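Side-chain contacts in origin of replication complex subunit 1B (Arabidopsis thaliana, PDB 5HH7), which binds origins of replication as a subunit of the origin recognition complex and, through the BAH-PHD cassette studied here, reads the unmodified histone H3 tail: residues I63-D68 with F74-L79; H168-E173 with K198-A203; N17-D22 with I183-I188. All coordinates share one frame; numbering follows the deposited sequence.

Contact 1 (I63-D68 with F74-L79); sequences IMIECD and FHLKCL. With ZN (zinc ion), chain C; ZN (zinc ion), chain D.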
loop_
_atom_site.group_PDB
_atom_site.type_symbol
_atom_site.label_atom_id
_atom_site.label_comp_id
_atom_site.label_asym_id
_atom_site.label_seq_id
_atom_site.Cartn_x
_atom_site.Cartn_y
_atom_site.Cartn_z
ATOM N N ILE A 63 -12.156 -2.492 -19.189
ATOM C CA ILE A 63 -11.708 -1.827 -17.970
ATOM C C ILE A 63 -12.237 -2.522 -16.719
ATOM O O ILE A 63 -13.406 -2.900 -16.649
ATOM C CB ILE A 63 -12.117 -0.335 -17.959
ATOM C CG1 ILE A 63 -11.450 0.401 -19.120
ATOM C CG2 ILE A 63 -11.744 0.326 -16.639
ATOM C CD1 ILE A 63 -9.942 0.250 -19.147
ATOM N N MET A 64 -11.354 -2.699 -15.742
ATOM C CA MET A 64 -11.714 -3.325 -14.483
ATOM C C MET A 64 -11.649 -2.296 -13.366
ATOM O O MET A 64 -10.664 -1.564 -13.244
ATOM C CB MET A 64 -10.763 -4.484 -14.184
ATOM C CG MET A 64 -11.097 -5.260 -12.921
ATOM S SD MET A 64 -9.971 -6.647 -12.652
ATOM C CE MET A 64 -10.248 -7.606 -14.140
ATOM N N ILE A 65 -12.700 -2.229 -12.557
ATOM C CA ILE A 65 -12.700 -1.310 -11.424
ATOM C C ILE A 65 -12.601 -2.045 -10.094
ATOM O O ILE A 65 -12.729 -3.268 -10.028
ATOM C CB ILE A 65 -13.932 -0.384 -11.419
ATOM C CG1 ILE A 65 -15.221 -1.200 -11.311
ATOM C CG2 ILE A 65 -13.942 0.489 -12.666
ATOM C CD1 ILE A 65 -16.464 -0.350 -11.161
ATOM N N GLU A 66 -12.380 -1.274 -9.038
ATOM C CA GLU A 66 -12.109 -1.813 -7.718
ATOM C C GLU A 66 -13.217 -1.412 -6.753
ATOM O O GLU A 66 -13.610 -0.247 -6.699
ATOM C CB GLU A 66 -10.766 -1.271 -7.234
ATOM C CG GLU A 66 -10.381 -1.649 -5.820
ATOM C CD GLU A 66 -8.990 -1.156 -5.473
ATOM O OE1 GLU A 66 -8.873 -0.052 -4.898
ATOM O OE2 GLU A 66 -8.015 -1.867 -5.795
ATOM N N CYS A 67 -13.725 -2.377 -5.997
ATOM C CA CYS A 67 -14.762 -2.088 -5.017
ATOM C C CYS A 67 -14.163 -1.379 -3.808
ATOM O O CYS A 67 -13.147 -1.817 -3.279
ATOM C CB CYS A 67 -15.456 -3.375 -4.576
ATOM S SG CYS A 67 -16.540 -3.129 -3.171
ATOM N N ASP A 68 -14.788 -0.280 -3.384
ATOM C CA ASP A 68 -14.328 0.476 -2.218
ATOM C C ASP A 68 -14.212 -0.385 -0.965
ATOM O O ASP A 68 -13.373 -0.119 -0.108
ATOM C CB ASP A 68 -15.277 1.641 -1.911
ATOM C CG ASP A 68 -15.188 2.753 -2.928
ATOM O OD1 ASP A 68 -14.217 2.761 -3.711
ATOM O OD2 ASP A 68 -16.087 3.624 -2.935
ATOM N N PHE A 74 -13.589 -5.915 -10.824
ATOM C CA PHE A 74 -14.795 -6.181 -11.602
ATOM C C PHE A 74 -14.735 -5.486 -12.958
ATOM O O PHE A 74 -14.531 -4.276 -13.029
ATOM C CB PHE A 74 -16.042 -5.700 -10.848
ATOM C CG PHE A 74 -16.223 -6.333 -9.496
ATOM C CD1 PHE A 74 -16.997 -7.471 -9.344
ATOM C CD2 PHE A 74 -15.624 -5.782 -8.372
ATOM C CE1 PHE A 74 -17.166 -8.052 -8.102
ATOM C CE2 PHE A 74 -15.784 -6.361 -7.129
ATOM C CZ PHE A 74 -16.555 -7.500 -6.994
ATOM N N HIS A 75 -14.910 -6.251 -14.033
ATOM C CA HIS A 75 -15.043 -5.664 -15.362
ATOM C C HIS A 75 -16.312 -4.818 -15.406
ATOM O O HIS A 75 -17.347 -5.224 -14.878
ATOM C CB HIS A 75 -15.114 -6.754 -16.438
ATOM C CG HIS A 75 -13.799 -7.407 -16.736
ATOM N ND1 HIS A 75 -13.677 -8.760 -16.968
ATOM C CD2 HIS A 75 -12.553 -6.892 -16.858
ATOM C CE1 HIS A 75 -12.411 -9.054 -17.203
ATOM N NE2 HIS A 75 -11.709 -7.937 -17.147
ATOM N N LEU A 76 -16.228 -3.646 -16.030
ATOM C CA LEU A 76 -17.394 -2.782 -16.198
ATOM C C LEU A 76 -18.506 -3.500 -16.956
ATOM O O LEU A 76 -19.676 -3.440 -16.575
ATOM C CB LEU A 76 -17.016 -1.505 -16.952
ATOM C CG LEU A 76 -16.114 -0.482 -16.259
ATOM C CD1 LEU A 76 -15.775 0.645 -17.222
ATOM C CD2 LEU A 76 -16.778 0.065 -15.003
ATOM N N LYS A 77 -18.122 -4.186 -18.028
ATOM C CA LYS A 77 -19.068 -4.852 -18.917
ATOM C C LYS A 77 -19.750 -6.045 -18.258
ATOM O O LYS A 77 -20.680 -6.620 -18.818
ATOM C CB LYS A 77 -18.343 -5.347 -20.165
ATOM C CG LYS A 77 -17.402 -6.506 -19.879
ATOM C CD LYS A 77 -16.996 -7.223 -21.149
ATOM C CE LYS A 77 -16.353 -8.562 -20.834
ATOM N NZ LYS A 77 -17.272 -9.465 -20.088
ATOM N N CYS A 78 -19.276 -6.425 -17.077
ATOM C CA CYS A 78 -19.770 -7.629 -16.423
ATOM C C CYS A 78 -20.673 -7.327 -15.236
ATOM O O CYS A 78 -21.264 -8.235 -14.647
ATOM C CB CYS A 78 -18.602 -8.522 -16.014
ATOM S SG CYS A 78 -17.652 -9.099 -17.432
ATOM N N LEU A 79 -20.790 -6.048 -14.900
ATOM C CA LEU A 79 -21.715 -5.621 -13.859
ATOM C C LEU A 79 -23.157 -5.809 -14.342
ATOM O O LEU A 79 -23.406 -5.946 -15.540
ATOM C CB LEU A 79 -21.456 -4.161 -13.484
ATOM C CG LEU A 79 -20.009 -3.841 -13.093
ATOM C CD1 LEU A 79 -19.837 -2.376 -12.742
ATOM C CD2 LEU A 79 -19.563 -4.718 -11.941
HETATM ZN ZN ZN C . -15.616 -10.032 -15.794
HETATM ZN ZN ZN D . -17.108 -5.609 -2.800
#

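Contact 2 (H168-E173 with K198-A203); sequences HNLKRE and KEFSKA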
loop_
_atom_site.group_PDB
_atom_site.type_symbol
_atom_site.label_atom_id
_atom_site.label_comp_id
_atom_site.label_asym_id
_atom_site.label_seq_id
_atom_site.Cartn_x
_atom_site.Cartn_y
_atom_site.Cartn_z
ATOM N N HIS A 168 -15.041 5.770 9.819
ATOM C CA HIS A 168 -14.530 6.808 8.924
ATOM C C HIS A 168 -13.242 6.417 8.179
ATOM O O HIS A 168 -12.806 7.135 7.279
ATOM C CB HIS A 168 -14.334 8.131 9.675
ATOM C CG HIS A 168 -13.312 8.063 10.765
ATOM N ND1 HIS A 168 -13.631 7.741 12.067
ATOM C CD2 HIS A 168 -11.973 8.267 10.747
ATOM C CE1 HIS A 168 -12.535 7.751 12.804
ATOM N NE2 HIS A 168 -11.514 8.067 12.026
ATOM N N ASN A 169 -12.639 5.289 8.545
ATOM C CA ASN A 169 -11.439 4.815 7.849
ATOM C C ASN A 169 -11.741 4.422 6.409
ATOM O O ASN A 169 -12.855 4.005 6.098
ATOM C CB ASN A 169 -10.834 3.595 8.553
ATOM C CG ASN A 169 -10.015 3.958 9.772
ATOM O OD1 ASN A 169 -10.109 3.297 10.806
ATOM N ND2 ASN A 169 -9.193 4.998 9.656
ATOM N N LEU A 170 -10.748 4.549 5.535
ATOM C CA LEU A 170 -10.837 3.970 4.200
ATOM C C LEU A 170 -10.075 2.649 4.185
ATOM O O LEU A 170 -9.178 2.435 5.004
ATOM C CB LEU A 170 -10.278 4.924 3.140
ATOM C CG LEU A 170 -10.983 6.276 2.989
ATOM C CD1 LEU A 170 -10.610 6.928 1.662
ATOM C CD2 LEU A 170 -12.492 6.137 3.120
ATOM N N LYS A 171 -10.433 1.763 3.261
ATOM C CA LYS A 171 -9.801 0.447 3.191
ATOM C C LYS A 171 -8.309 0.507 2.858
ATOM O O LYS A 171 -7.538 -0.353 3.280
ATOM C CB LYS A 171 -10.542 -0.460 2.204
ATOM C CG LYS A 171 -11.898 -0.928 2.711
ATOM C CD LYS A 171 -11.742 -1.793 3.953
ATOM C CE LYS A 171 -13.091 -2.289 4.455
ATOM N NZ LYS A 171 -12.944 -3.285 5.550
ATOM N N ARG A 172 -7.904 1.527 2.107
ATOM C CA ARG A 172 -6.495 1.682 1.752
ATOM C C ARG A 172 -5.748 2.636 2.684
ATOM O O ARG A 172 -4.681 3.149 2.334
ATOM C CB ARG A 172 -6.353 2.140 0.297
ATOM C CG ARG A 172 -6.689 1.056 -0.721
ATOM C CD ARG A 172 -6.607 1.580 -2.148
ATOM N NE ARG A 172 -6.637 0.493 -3.123
ATOM C CZ ARG A 172 -5.565 -0.187 -3.517
ATOM N NH1 ARG A 172 -5.686 -1.160 -4.414
ATOM N NH2 ARG A 172 -4.370 0.106 -3.018
ATOM N N GLU A 173 -6.297 2.863 3.876
ATOM C CA GLU A 173 -5.706 3.831 4.800
ATOM C C GLU A 173 -4.663 3.223 5.737
ATOM O O GLU A 173 -4.865 2.145 6.293
ATOM C CB GLU A 173 -6.787 4.555 5.614
ATOM C CG GLU A 173 -6.229 5.661 6.513
ATOM C CD GLU A 173 -7.308 6.521 7.140
ATOM O OE1 GLU A 173 -8.498 6.148 7.053
ATOM O OE2 GLU A 173 -6.965 7.582 7.708
ATOM N N LYS A 198 -4.894 15.199 0.346
ATOM C CA LYS A 198 -5.071 16.113 -0.777
ATOM C C LYS A 198 -4.785 15.468 -2.131
ATOM O O LYS A 198 -5.232 15.969 -3.166
ATOM C CB LYS A 198 -4.178 17.344 -0.608
ATOM C CG LYS A 198 -4.905 18.602 -0.173
ATOM C CD LYS A 198 -5.716 18.386 1.090
ATOM C CE LYS A 198 -6.212 19.716 1.649
ATOM N NZ LYS A 198 -5.103 20.657 1.971
ATOM N N GLU A 199 -4.048 14.361 -2.127
ATOM C CA GLU A 199 -3.619 13.743 -3.379
ATOM C C GLU A 199 -4.132 12.317 -3.582
ATOM O O GLU A 199 -3.910 11.719 -4.635
ATOM C CB GLU A 199 -2.092 13.774 -3.483
ATOM C CG GLU A 199 -1.504 15.167 -3.345
ATOM C CD GLU A 199 0.007 15.179 -3.443
ATOM O OE1 GLU A 199 0.611 14.087 -3.494
ATOM O OE2 GLU A 199 0.589 16.284 -3.468
ATOM N N PHE A 200 -4.828 11.779 -2.589
ATOM C CA PHE A 200 -5.271 10.388 -2.653
ATOM C C PHE A 200 -6.317 10.120 -3.736
ATOM O O PHE A 200 -6.171 9.183 -4.522
ATOM C CB PHE A 200 -5.782 9.897 -1.293
ATOM C CG PHE A 200 -6.281 8.476 -1.315
ATOM C CD1 PHE A 200 -5.390 7.420 -1.445
ATOM C CD2 PHE A 200 -7.638 8.198 -1.220
ATOM C CE1 PHE A 200 -5.843 6.111 -1.475
ATOM C CE2 PHE A 200 -8.097 6.890 -1.249
ATOM C CZ PHE A 200 -7.196 5.846 -1.375
ATOM N N SER A 201 -7.371 10.929 -3.778
ATOM C CA SER A 201 -8.466 10.674 -4.714
ATOM C C SER A 201 -8.010 10.814 -6.165
ATOM O O SER A 201 -8.500 10.114 -7.049
ATOM C CB SER A 201 -9.664 11.587 -4.435
ATOM O OG SER A 201 -9.445 12.893 -4.937
ATOM N N LYS A 202 -7.056 11.711 -6.400
ATOM C CA LYS A 202 -6.526 11.921 -7.744
ATOM C C LYS A 202 -5.628 10.770 -8.206
ATOM O O LYS A 202 -5.278 10.680 -9.385
ATOM C CB LYS A 202 -5.791 13.260 -7.830
ATOM C CG LYS A 202 -6.731 14.456 -7.804
ATOM C CD LYS A 202 -5.988 15.775 -7.662
ATOM C CE LYS A 202 -6.973 16.933 -7.578
ATOM N NZ LYS A 202 -6.306 18.261 -7.452
ATOM N N ALA A 203 -5.272 9.887 -7.279
ATOM C CA ALA A 203 -4.453 8.721 -7.604
ATOM C C ALA A 203 -5.302 7.477 -7.857
ATOM O O ALA A 203 -4.812 6.350 -7.742
ATOM C CB ALA A 203 -3.449 8.454 -6.493
#

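Contact 3 (N17-D22 with I183-I188); sequences NKVEFD and IEMECI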
loop_
_atom_site.group_PDB
_atom_site.type_symbol
_atom_site.label_atom_id
_atom_site.label_comp_id
_atom_site.label_asym_id
_atom_site.label_seq_id
_atom_site.Cartn_x
_atom_site.Cartn_y
_atom_site.Cartn_z
ATOM N N ASN A 17 21.783 10.083 1.134
ATOM C CA ASN A 17 20.467 10.617 0.817
ATOM C C ASN A 17 19.726 9.647 -0.094
ATOM O O ASN A 17 18.509 9.485 0.008
ATOM C CB ASN A 17 20.567 11.991 0.159
ATOM C CG ASN A 17 19.232 12.480 -0.363
ATOM O OD1 ASN A 17 18.352 12.865 0.409
ATOM N ND2 ASN A 17 19.070 12.464 -1.681
ATOM N N LYS A 18 20.471 8.998 -0.982
ATOM C CA LYS A 18 19.886 7.971 -1.835
ATOM C C LYS A 18 20.876 6.874 -2.216
ATOM O O LYS A 18 22.087 7.094 -2.267
ATOM C CB LYS A 18 19.244 8.583 -3.083
ATOM C CG LYS A 18 20.197 9.325 -3.997
ATOM C CD LYS A 18 19.454 9.870 -5.207
ATOM C CE LYS A 18 20.375 10.670 -6.116
ATOM N NZ LYS A 18 20.962 11.846 -5.414
ATOM N N VAL A 19 20.334 5.689 -2.483
ATOM C CA VAL A 19 21.131 4.500 -2.757
ATOM C C VAL A 19 20.516 3.709 -3.905
ATOM O O VAL A 19 19.305 3.475 -3.928
ATOM C CB VAL A 19 21.186 3.574 -1.514
ATOM C CG1 VAL A 19 21.778 2.216 -1.870
ATOM C CG2 VAL A 19 21.972 4.224 -0.388
ATOM N N GLU A 20 21.344 3.299 -4.859
ATOM C CA GLU A 20 20.898 2.348 -5.868
ATOM C C GLU A 20 21.131 0.933 -5.351
ATOM O O GLU A 20 22.268 0.526 -5.117
ATOM C CB GLU A 20 21.619 2.565 -7.198
ATOM C CG GLU A 20 21.136 1.641 -8.306
ATOM C CD GLU A 20 21.648 2.049 -9.676
ATOM O OE1 GLU A 20 22.444 1.286 -10.264
ATOM O OE2 GLU A 20 21.248 3.126 -10.166
ATOM N N PHE A 21 20.043 0.197 -5.159
ATOM C CA PHE A 21 20.114 -1.155 -4.622
ATOM C C PHE A 21 19.399 -2.117 -5.564
ATOM O O PHE A 21 18.195 -1.988 -5.789
ATOM C CB PHE A 21 19.483 -1.204 -3.228
ATOM C CG PHE A 21 19.718 -2.496 -2.497
ATOM C CD1 PHE A 21 18.783 -3.518 -2.549
ATOM C CD2 PHE A 21 20.873 -2.689 -1.755
ATOM C CE1 PHE A 21 18.998 -4.708 -1.881
ATOM C CE2 PHE A 21 21.092 -3.877 -1.082
ATOM C CZ PHE A 21 20.154 -4.888 -1.145
ATOM N N ASP A 22 20.146 -3.074 -6.109
ATOM C CA ASP A 22 19.624 -4.008 -7.108
ATOM C C ASP A 22 18.978 -3.277 -8.281
ATOM O O ASP A 22 17.863 -3.608 -8.689
ATOM C CB ASP A 22 18.632 -4.993 -6.481
ATOM C CG ASP A 22 19.307 -6.009 -5.581
ATOM O OD1 ASP A 22 20.524 -6.235 -5.743
ATOM O OD2 ASP A 22 18.615 -6.584 -4.717
ATOM N N ILE A 183 16.687 -2.025 9.365
ATOM C CA ILE A 183 16.291 -3.102 8.471
ATOM C C ILE A 183 17.257 -3.167 7.295
ATOM O O ILE A 183 17.577 -2.144 6.696
ATOM C CB ILE A 183 14.866 -2.858 7.927
ATOM C CG1 ILE A 183 13.835 -2.903 9.059
ATOM C CG2 ILE A 183 14.516 -3.870 6.849
ATOM C CD1 ILE A 183 13.526 -4.301 9.558
ATOM N N GLU A 184 17.733 -4.364 6.969
ATOM C CA GLU A 184 18.602 -4.534 5.811
ATOM C C GLU A 184 17.825 -4.216 4.537
ATOM O O GLU A 184 16.656 -4.585 4.412
ATOM C CB GLU A 184 19.146 -5.961 5.755
ATOM C CG GLU A 184 20.108 -6.300 6.879
ATOM C CD GLU A 184 20.139 -7.784 7.192
ATOM O OE1 GLU A 184 21.249 -8.351 7.283
ATOM O OE2 GLU A 184 19.054 -8.380 7.356
ATOM N N MET A 185 18.470 -3.533 3.595
ATOM C CA MET A 185 17.817 -3.169 2.338
ATOM C C MET A 185 17.392 -4.404 1.550
ATOM O O MET A 185 16.488 -4.340 0.717
ATOM C CB MET A 185 18.723 -2.279 1.481
ATOM C CG MET A 185 18.893 -0.865 2.016
ATOM S SD MET A 185 19.549 0.268 0.774
ATOM C CE MET A 185 18.123 0.466 -0.289
ATOM N N GLU A 186 18.047 -5.526 1.828
ATOM C CA GLU A 186 17.689 -6.807 1.232
ATOM C C GLU A 186 16.256 -7.210 1.591
ATOM O O GLU A 186 15.619 -7.982 0.874
ATOM C CB GLU A 186 18.671 -7.884 1.698
ATOM C CG GLU A 186 18.476 -9.244 1.053
ATOM C CD GLU A 186 19.322 -10.321 1.703
ATOM O OE1 GLU A 186 20.354 -9.977 2.321
ATOM O OE2 GLU A 186 18.950 -11.509 1.609
ATOM N N CYS A 187 15.751 -6.675 2.700
ATOM C CA CYS A 187 14.404 -7.002 3.164
ATOM C C CYS A 187 13.312 -6.180 2.483
ATOM O O CYS A 187 12.124 -6.454 2.661
ATOM C CB CYS A 187 14.306 -6.838 4.681
ATOM S SG CYS A 187 15.390 -7.946 5.599
ATOM N N ILE A 188 13.711 -5.169 1.720
ATOM C CA ILE A 188 12.754 -4.363 0.969
ATOM C C ILE A 188 12.231 -5.157 -0.219
ATOM O O ILE A 188 13.012 -5.731 -0.974
ATOM C CB ILE A 188 13.394 -3.065 0.443
ATOM C CG1 ILE A 188 13.817 -2.161 1.603
ATOM C CG2 ILE A 188 12.431 -2.334 -0.492
ATOM C CD1 ILE A 188 14.645 -0.964 1.166
#

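Contact 1 (I63-D68 with F74-L79)
Met-64 and His-75 face each other as a non-hydrogen-bonded antiparallel pair, and Ile-65 and Phe-74 form the hydrogen-bonded pair next to it. Ile-65 N gives a 2.8 Å bond to Phe-74 O, Phe-74 N returns one to Ile-65 O, and beyond the ladder Leu-76 N reaches Ile-63 O at 3.0 Å, almost straight at 165°. On one side of the hairpin, Met-64 leaves with CG anti to its N (chi1 -177°) and then bends at the sulfur, which brings CE to 3.4 Å from His-75 NE2, obliquely to the ring. The imidazole thus has the methionine methyl near NE2 while ND1 binds zinc, a bond that fixes the ring's rotation. On the other side, Ile-65 CG2 meets Leu-76 CD2 at 3.7 Å, the two side chains crossing at about a right angle, and Phe-74 CE2 lies 3.9 Å from Cys-67 CB. The Phe-74 ring also rests on Cys-93, which binds the other zinc together with Cys-67. Met-64 and Glu-66 share backbone hydrogen bonds with the bound H3 peptide, consistent with its adding a strand to the hairpin. A two-stranded hairpin linking two interleaved zinc sites is the hallmark of the PHD finger.

Contact 2 (H168-E173 with K198-A203)
A type I beta turn from Leu-170 to Glu-173, in the loop of the BAH domain before strand 175-184, meets the short, weakly bonded helix 197-200 through Leu-170, Arg-172 and Phe-200. The turn is closed by Glu-173 N bonding to Leu-170 O at 3.1 Å, and the helix runs on into a 3-10 segment in which Ala-203 N bonds to Phe-200 O. The backbones stay well apart, with the CA atoms of Arg-172 and Phe-200 separated by 9.8 Å, so the aromatic side chain has to span the gap. It does so with CG anti to the backbone N (chi1 179°), which sends the ring straight out from the helix. Leu-170 and Phe-200 come alongside from opposite directions, and the closest approach, 3.8 Å, is between Leu-170 CD1 and Phe-200 CE2. At the next ring atom, Phe-200 CZ lies 4.2 Å from Arg-172 CB. Both aliphatic groups approach the ring obliquely, and Leu-212 of strand 210-218 touches Leu-170 and Phe-200 alike, adding to the apolar cluster.

Beyond its CB, Arg-172 runs on extended to NE, and its guanidinium works elsewhere: NH2 bonds to Val-210 O, and NH1 makes salt bridges with Asp-208 and with Glu-66 of the PHD finger. Ala-203, just past the 3-10 segment, belongs to the histone-binding region, and its O accepts a hydrogen bond from a basic side chain of the bound H3 peptide. At the turn, the Glu-173 carboxylate folds back over its start and the residue before it. Glu-173 OE1 takes two donors: Leu-170 N at 3.2 Å on its anti lone pair, and Asn-169 ND2 at 2.9 Å from above the carboxylate plane.

Contact 3 (N17-D22 with I183-I188)
A 2.8 Å bond from Cys-187 N to Glu-184 O shapes the 3-10 turn that sets Met-185 against Phe-21. Ile-188 N adds a bond to Met-185 O at 3.1 Å, and the two close successive turns of the 3-10 segment 185-187. From the opposing segment Phe-21 CE1 comes to 3.6 Å of Met-185 O, in van der Waals contact only.

The side chains of Phe-21 and Met-185 run antiparallel and overlap alongside. Met-185 CB sits over the centre of one face of the phenyl ring, 3.8 Å from its centroid and only 9° off the normal, a well-formed CH-pi contact. Further out, the sulfur lies obliquely to the same ring, 4.8 Å from the centroid, as a Met-aromatic contact. A bend at chi3 (73°) then turns the terminal methyl back, and Met-185 CE reaches 3.6 Å from Phe-21 CB. The methionine thereby follows the phenylalanine from the ring back to CB, while its SD also meets Val-19 CG1 at 4.0 Å. At the outer end of the ring, Phe-21 CZ approaches Glu-186 N at 3.7 Å. The Glu-186 carboxylate turns from Phe-21 to form a salt bridge with Arg-37, which also pairs with Glu-184.

Phe-26 of strand 24-27 touches both Phe-21 and Met-185, and Leu-139 and Tyr-148 back both Val-19 and Met-185. The contact thus packs the N-terminal hairpin 18-21/24-27 against the tight 3-10 connection between strands 175-184 and 188-195 of the BAH-domain beta sheet.

Contact 1 is the most buried of the three and the one whose backbones are hydrogen-bonded together; it joins neighbouring strands of a single zinc-braced hairpin. Contacts 2 and 3 instead bring distant elements together, partly exposed and through side chains: a phenylalanine from a helix against a turn in contact 2, a methionine against a hairpin's phenylalanine in contact 3. Contacts 1 and 2 touch, the salt bridge from Glu-66 OE2 to Arg-172 NH1 tying the PHD finger to the BAH domain beside the H3 peptide. Contact 3 lies across the chain's centre, about 17 Å from contact 2 and 21 Å from contact 1 between nearest atoms, away from the annotated sites.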